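Local coordinates for aminotransferase, class V family protein (Trichomonas vaginalis, PDB 5F8V) that catalyses the pyridoxal-phosphate-dependent exchange of an amino group between O-phospho-L-serine and 2-oxoglutarate, probably as a step of L-serine biosynthesis, at the interface of chains A and B. Sequence-based numbering; all coordinates share one arbitrary frame. Chains: chain A/B, Aminotransferase, class V family protein.

Contact 1: the interface of chains A and B. Residues chain A 24, 28, 39, 206, 249; chain B 28, 39, 206, 249, 253.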
ATOM      1  N   ALA A  24       7.764   6.242 -17.505  1.00 20.61           N
ATOM      2  CA  ALA A  24       6.439   6.291 -16.862  1.00 20.08           C
ATOM      3  C   ALA A  24       5.599   7.487 -17.303  1.00 19.81           C
ATOM      4  O   ALA A  24       4.401   7.347 -17.567  1.00 19.33           O
ATOM      5  CB  ALA A  24       6.585   6.288 -15.351  1.00 20.42           C
ATOM      6  N   MET A  28       1.911   7.636 -19.680  1.00 22.16           N
ATOM      7  CA  MET A  28       1.008   7.875 -18.543  1.00 22.15           C
ATOM      8  C   MET A  28      -0.471   7.875 -18.924  1.00 22.09           C
ATOM      9  O   MET A  28      -1.301   7.443 -18.131  1.00 21.86           O
ATOM     10  CB  MET A  28       1.366   9.193 -17.841  1.00 22.29           C
ATOM     11  CG  MET A  28       0.497   9.591 -16.647  1.00 22.70           C
ATOM     12  SD  MET A  28       0.478   8.410 -15.282  1.00 23.59           S
ATOM     13  CE  MET A  28       2.170   8.550 -14.739  1.00 22.86           C
ATOM     14  N   ILE A  39      -2.729   2.963 -14.413  1.00 20.30           N
ATOM     15  CA  ILE A  39      -3.553   3.302 -13.237  1.00 20.44           C
ATOM     16  C   ILE A  39      -5.055   2.963 -13.406  1.00 20.40           C
ATOM     17  O   ILE A  39      -5.744   2.732 -12.411  1.00 21.05           O
ATOM     18  CB  ILE A  39      -3.382   4.802 -12.858  1.00 20.64           C
ATOM     19  CG1 ILE A  39      -1.940   5.086 -12.405  1.00 21.18           C
ATOM     20  CG2 ILE A  39      -4.343   5.230 -11.746  1.00 21.08           C
ATOM     21  CD1 ILE A  39      -1.618   6.561 -12.241  1.00 21.32           C
ATOM     22  N   LEU A 206       8.026   2.828  -5.375  1.00 16.20           N
ATOM     23  CA  LEU A 206       6.961   3.520  -4.638  1.00 16.74           C
ATOM     24  C   LEU A 206       6.813   3.007  -3.240  1.00 17.13           C
ATOM     25  O   LEU A 206       6.804   1.795  -3.028  1.00 18.17           O
ATOM     26  CB  LEU A 206       5.609   3.368  -5.328  1.00 16.86           C
ATOM     27  CG  LEU A 206       5.255   4.446  -6.343  1.00 17.20           C
ATOM     28  CD1 LEU A 206       5.951   4.213  -7.677  1.00 17.03           C
ATOM     29  CD2 LEU A 206       3.745   4.482  -6.506  1.00 17.49           C
ATOM     30  N   PHE A 249       0.198   0.268  -9.704  1.00 15.63           N
ATOM     31  CA  PHE A 249       1.191   1.249 -10.150  1.00 15.32           C
ATOM     32  C   PHE A 249       2.563   1.003  -9.528  1.00 15.20           C
ATOM     33  O   PHE A 249       3.585   1.179 -10.193  1.00 15.77           O
ATOM     34  CB  PHE A 249       0.729   2.688  -9.899  1.00 15.29           C
ATOM     35  CG  PHE A 249       1.558   3.719 -10.625  1.00 15.36           C
ATOM     36  CD1 PHE A 249       2.611   4.368  -9.987  1.00 15.66           C
ATOM     37  CD2 PHE A 249       1.302   4.025 -11.952  1.00 15.25           C
ATOM     38  CE1 PHE A 249       3.380   5.310 -10.655  1.00 15.63           C
ATOM     39  CE2 PHE A 249       2.065   4.969 -12.632  1.00 15.22           C
ATOM     40  CZ  PHE A 249       3.108   5.611 -11.986  1.00 15.60           C
TER
ATOM     41  N   MET B  28       6.487  14.583 -13.367  1.00 21.70           N
ATOM     42  CA  MET B  28       7.065  13.307 -12.938  1.00 22.07           C
ATOM     43  C   MET B  28       8.540  13.397 -12.522  1.00 21.43           C
ATOM     44  O   MET B  28       8.918  12.786 -11.536  1.00 20.92           O
ATOM     45  CB  MET B  28       6.888  12.240 -14.031  1.00 22.34           C
ATOM     46  CG  MET B  28       7.318  10.833 -13.633  1.00 23.06           C
ATOM     47  SD  MET B  28       6.275  10.111 -12.354  1.00 23.23           S
ATOM     48  CE  MET B  28       4.912   9.594 -13.394  1.00 22.27           C
ATOM     49  N   ILE B  39       7.701  10.754  -6.126  1.00 14.64           N
ATOM     50  CA  ILE B  39       8.161   9.391  -5.811  1.00 14.72           C
ATOM     51  C   ILE B  39       9.466   9.352  -4.989  1.00 14.62           C
ATOM     52  O   ILE B  39       9.685   8.406  -4.243  1.00 14.36           O
ATOM     53  CB  ILE B  39       8.346   8.568  -7.125  1.00 14.71           C
ATOM     54  CG1 ILE B  39       6.988   8.321  -7.792  1.00 14.95           C
ATOM     55  CG2 ILE B  39       9.049   7.229  -6.888  1.00 14.82           C
ATOM     56  CD1 ILE B  39       7.081   8.014  -9.277  1.00 14.89           C
ATOM     57  N   LEU B 206      -5.277   5.430  -7.008  1.00 20.76           N
ATOM     58  CA  LEU B 206      -4.448   4.209  -7.006  1.00 20.35           C
ATOM     59  C   LEU B 206      -4.984   3.119  -6.100  1.00 19.83           C
ATOM     60  O   LEU B 206      -5.600   3.398  -5.083  1.00 20.18           O
ATOM     61  CB  LEU B 206      -3.002   4.522  -6.618  1.00 20.40           C
ATOM     62  CG  LEU B 206      -2.100   4.960  -7.774  1.00 20.88           C
ATOM     63  CD1 LEU B 206      -2.361   6.408  -8.151  1.00 20.99           C
ATOM     64  CD2 LEU B 206      -0.638   4.763  -7.404  1.00 21.34           C
ATOM     65  N   PHE B 249       2.684   8.374  -3.380  1.00 16.58           N
ATOM     66  CA  PHE B 249       2.143   8.633  -4.731  1.00 16.37           C
ATOM     67  C   PHE B 249       0.618   8.614  -4.737  1.00 16.77           C
ATOM     68  O   PHE B 249      -0.018   9.502  -5.323  1.00 16.99           O
ATOM     69  CB  PHE B 249       2.688   7.672  -5.787  1.00 16.08           C
ATOM     70  CG  PHE B 249       2.501   8.172  -7.201  1.00 16.07           C
ATOM     71  CD1 PHE B 249       3.396   9.075  -7.754  1.00 16.11           C
ATOM     72  CD2 PHE B 249       1.412   7.769  -7.964  1.00 16.20           C
ATOM     73  CE1 PHE B 249       3.231   9.550  -9.050  1.00 16.11           C
ATOM     74  CE2 PHE B 249       1.233   8.242  -9.259  1.00 16.41           C
ATOM     75  CZ  PHE B 249       2.153   9.129  -9.807  1.00 16.19           C
ATOM     76  N   PHE B 253      -1.761  11.637  -5.832  1.00 19.35           N
ATOM     77  CA  PHE B 253      -2.637  11.512  -6.993  1.00 20.05           C
ATOM     78  C   PHE B 253      -4.108  11.676  -6.615  1.00 20.56           C
ATOM     79  O   PHE B 253      -4.887  12.254  -7.383  1.00 20.86           O
ATOM     80  CB  PHE B 253      -2.405  10.196  -7.731  1.00 20.09           C
ATOM     81  CG  PHE B 253      -2.876  10.226  -9.155  1.00 20.52           C
ATOM     82  CD1 PHE B 253      -4.082   9.646  -9.515  1.00 20.64           C
ATOM     83  CD2 PHE B 253      -2.128  10.868 -10.132  1.00 20.99           C
ATOM     84  CE1 PHE B 253      -4.523   9.680 -10.829  1.00 21.05           C
ATOM     85  CE2 PHE B 253      -2.565  10.908 -11.454  1.00 21.31           C
ATOM     86  CZ  PHE B 253      -3.764  10.309 -11.803  1.00 21.12           C
TER
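A:Phe249 and B:Phe249 meet across the two-fold axis at the middle of a wholly apolar patch. The rings lie nearly parallel but are slid apart: the rim carbon CE1 of A:Phe249 stands over the rim of the other ring, 3.9 Å from CE2 of B:Phe249, while the long axes of the two side chains cross at about a right angle. In each chain CG is anti to the backbone N (chi1 -166° in A:Phe249), which carries the ring away from its helix toward the partner. A flat, rigid ring suits such a place, because it can slide its rim over its twin's face at contact distance while its base still packs against a leucine methyl.

Leucine methyls close in beside the rings. CD2 of A:Leu206 presses on the base of B:Phe249, 3.4 Å from its CB, and CD2 of B:Leu206 repeats this 3.5 Å from CB of A:Phe249. Each branched leucine also spreads its other methyl toward an isoleucine: CD1 of B:Leu206 is 4.2 Å from CD1 of A:Ile39. Reached through an extended chain (chi2 170°), CD1 of A:Ile39 also has CZ of B:Phe253 4.3 Å away, roughly at right angles to the leucine.

The methionines touch tip to tip. Both chains bend at chi2 and chi3, bringing CE of A:Met28 to 3.2 Å from CE of B:Met28, tighter than usual for two methyls and perhaps partly an error of placement. CE of B:Met28 also has CB of A:Ala24 at 4.2 Å, a small side chain that lets the methionine methyl come alongside. Unbranched, pliable methionine fits a position that must accommodate its own copy.

A:Phe249 and B:Phe253 lie on the first turns of helix 248-263, A:Ile39 on the 3-10 helix 38-40, and A:Met28 just past helix 18-26. A:Leu206 belongs to the loop between strands 195-199 and 209-215, so this part of the patch follows closely on A:Lys202, which carries the cofactor.

Contact 2: the interface of chains A and B. Residues chain A 8, 10, 13-16; chain B 36, 39-40, 42.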
ATOM      1  N   ASN A   8      19.983  13.863  -4.715  1.00 15.65           N
ATOM      2  CA  ASN A   8      19.034  13.433  -3.704  1.00 15.06           C
ATOM      3  C   ASN A   8      19.599  12.289  -2.854  1.00 14.90           C
ATOM      4  O   ASN A   8      19.728  11.160  -3.328  1.00 14.78           O
ATOM      5  CB  ASN A   8      17.745  13.006  -4.411  1.00 14.98           C
ATOM      6  CG  ASN A   8      16.639  12.600  -3.454  1.00 14.58           C
ATOM      7  OD1 ASN A   8      16.711  12.827  -2.252  1.00 14.43           O
ATOM      8  ND2 ASN A   8      15.604  11.989  -4.001  1.00 14.32           N
ATOM      9  N   SER A  10      18.115  11.230   0.047  1.00 14.26           N
ATOM     10  CA  SER A  10      17.084  10.798   0.980  1.00 14.63           C
ATOM     11  C   SER A  10      17.198   9.307   1.266  1.00 14.82           C
ATOM     12  O   SER A  10      17.387   8.508   0.354  1.00 14.66           O
ATOM     13  CB  SER A  10      15.685  11.092   0.457  1.00 14.94           C
ATOM     14  OG  SER A  10      14.724  10.564   1.359  1.00 15.16           O
ATOM     15  N   PRO A  13      11.440   7.715   1.154  1.00 15.38           N
ATOM     16  CA  PRO A  13      11.659   7.265  -0.218  1.00 14.86           C
ATOM     17  C   PRO A  13      12.863   7.933  -0.875  1.00 14.94           C
ATOM     18  O   PRO A  13      13.308   9.010  -0.447  1.00 15.20           O
ATOM     19  CB  PRO A  13      10.356   7.650  -0.927  1.00 14.99           C
ATOM     20  CG  PRO A  13       9.339   7.619   0.146  1.00 14.82           C
ATOM     21  CD  PRO A  13      10.033   8.086   1.386  1.00 14.98           C
ATOM     22  N   ALA A  14      13.397   7.272  -1.891  1.00 14.84           N
ATOM     23  CA  ALA A  14      14.740   7.545  -2.380  1.00 14.68           C
ATOM     24  C   ALA A  14      14.774   7.800  -3.875  1.00 14.64           C
ATOM     25  O   ALA A  14      13.768   7.637  -4.566  1.00 14.66           O
ATOM     26  CB  ALA A  14      15.639   6.374  -2.037  1.00 14.64           C
ATOM     27  N   ALA A  15      15.959   8.186  -4.353  1.00 14.76           N
ATOM     28  CA  ALA A  15      16.213   8.463  -5.763  1.00 15.10           C
ATOM     29  C   ALA A  15      15.865   7.267  -6.642  1.00 15.24           C
ATOM     30  O   ALA A  15      16.072   6.113  -6.260  1.00 14.77           O
ATOM     31  CB  ALA A  15      17.672   8.856  -5.970  1.00 15.22           C
ATOM     32  N   VAL A  16      15.320   7.573  -7.812  1.00 15.26           N
ATOM     33  CA  VAL A  16      14.873   6.586  -8.777  1.00 15.56           C
ATOM     34  C   VAL A  16      15.603   6.894 -10.096  1.00 15.53           C
ATOM     35  O   VAL A  16      16.007   8.034 -10.313  1.00 14.11           O
ATOM     36  CB  VAL A  16      13.321   6.633  -8.857  1.00 16.18           C
ATOM     37  CG1 VAL A  16      12.771   6.324 -10.230  1.00 16.53           C
ATOM     38  CG2 VAL A  16      12.729   5.684  -7.818  1.00 16.37           C
TER
ATOM     39  N   MET B  36      13.038  16.904  -7.768  1.00 20.19           N
ATOM     40  CA  MET B  36      12.765  15.484  -7.488  1.00 19.65           C
ATOM     41  C   MET B  36      11.338  15.120  -7.914  1.00 18.09           C
ATOM     42  O   MET B  36      10.445  15.956  -7.871  1.00 17.16           O
ATOM     43  CB  MET B  36      12.913  15.194  -5.981  1.00 20.52           C
ATOM     44  CG  MET B  36      14.325  15.387  -5.420  1.00 21.63           C
ATOM     45  SD  MET B  36      14.394  15.376  -3.615  1.00 23.43           S
ATOM     46  CE  MET B  36      13.765  17.004  -3.214  1.00 23.25           C
ATOM     47  N   ILE B  39       7.701  10.754  -6.126  1.00 14.64           N
ATOM     48  CA  ILE B  39       8.161   9.391  -5.811  1.00 14.72           C
ATOM     49  C   ILE B  39       9.466   9.352  -4.989  1.00 14.62           C
ATOM     50  O   ILE B  39       9.685   8.406  -4.243  1.00 14.36           O
ATOM     51  CB  ILE B  39       8.346   8.568  -7.125  1.00 14.71           C
ATOM     52  CG1 ILE B  39       6.988   8.321  -7.792  1.00 14.95           C
ATOM     53  CG2 ILE B  39       9.049   7.229  -6.888  1.00 14.82           C
ATOM     54  CD1 ILE B  39       7.081   8.014  -9.277  1.00 14.89           C
ATOM     55  N   GLU B  40      10.321  10.369  -5.132  1.00 14.96           N
ATOM     56  CA  GLU B  40      11.694  10.344  -4.590  1.00 14.91           C
ATOM     57  C   GLU B  40      11.921  11.148  -3.299  1.00 15.69           C
ATOM     58  O   GLU B  40      13.029  11.162  -2.762  1.00 15.37           O
ATOM     59  CB  GLU B  40      12.653  10.853  -5.661  1.00 14.52           C
ATOM     60  CG  GLU B  40      12.656  10.030  -6.936  1.00 14.14           C
ATOM     61  CD  GLU B  40      13.466  10.693  -8.026  1.00 13.89           C
ATOM     62  OE1 GLU B  40      13.062  11.789  -8.481  1.00 13.61           O
ATOM     63  OE2 GLU B  40      14.516  10.131  -8.411  1.00 13.16           O
ATOM     64  N   SER B  42      11.535  12.563   0.632  1.00 17.41           N
ATOM     65  CA  SER B  42      11.379  12.070   2.002  1.00 18.04           C
ATOM     66  C   SER B  42      10.003  12.456   2.533  1.00 18.48           C
ATOM     67  O   SER B  42       9.507  13.542   2.262  1.00 19.00           O
ATOM     68  CB  SER B  42      12.467  12.619   2.934  1.00 18.01           C
ATOM     69  OG  SER B  42      12.216  12.263   4.291  1.00 18.01           O
TER
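The N-terminal segment of chain A, short strand 7-8 and the loop that follows it to helix 18-26, meets the 3-10 helix 38-40 of chain B and the loop residues flanking it. B:Glu40 buries 73 Å² here, more than any other residue of the patch, and uses both its backbone and its side chain.

Its carboxylate takes one end of the chain A loop. The backbone N of A:Val16 donates to OE2 of B:Glu40 at 2.7 Å, a nearly straight bond (163° at H) to the anti lone pair, the one away from the other carboxylate oxygen. The chain of B:Glu40 is extended beyond CG (chi2 172°), giving it the length to run past the carbonyl O of A:Ala14 to this N-H. The O of A:Val16 lies 3.2 Å from the same OE2, a repulsive approach if the group is charged, set against the N-H bond.

At its backbone, O of B:Glu40 accepts a bond from the amide ND2 of A:Asn8 at 3.0 Å. The oxygen is almost in the asparagine's amide plane, yet ND2 stands above the plane of the carbonyl it bonds. An amide suits this place because it can donate and accept together: OD1 of A:Asn8 takes the backbone N of A:Ser10 at 3.1 Å, fixing which way the amide faces. SD of B:Met36 sits over a face of that amide, 3.6 Å from CG of A:Asn8; soft sulfur packs well there.

The small hydroxyl of A:Ser10 braces its own loop, OG donating to O of A:Pro13 at 2.8 Å, while CB of B:Ser42 touches OG from across. O of A:Pro13 and O of B:Glu40, both acceptors, approach repulsively at 3.2 Å beside these bonds. That proline follows a cis peptide, which probably helps to shape this loop.

Beside the carboxylate, A:Val16 and B:Ile39 pack CG2 to CG2. In the fold, the chain A segment begins with the family's NFSAGPA motif, runs on to A:Val16 and lies against the neighbouring subunit just ahead of helix 18-26.

The C-alpha centres of contact 1 and contact 2 lie about 14 Å apart, and B:Ile39 belongs to both. Its side chain thus joins an apolar patch around the two-fold axis to a more polar one at its flank. The 3-10 helix 38-40 is the common element, with neighbouring residues of the same turn serving each side. Because symmetry repeats contact 2 with the chains exchanged, contact 1 is likely flanked by two such polar clasps. Hydrophobic packing would give cohesion and the hydrogen bonds register, in keeping with the dimers typical of this aminotransferase fold.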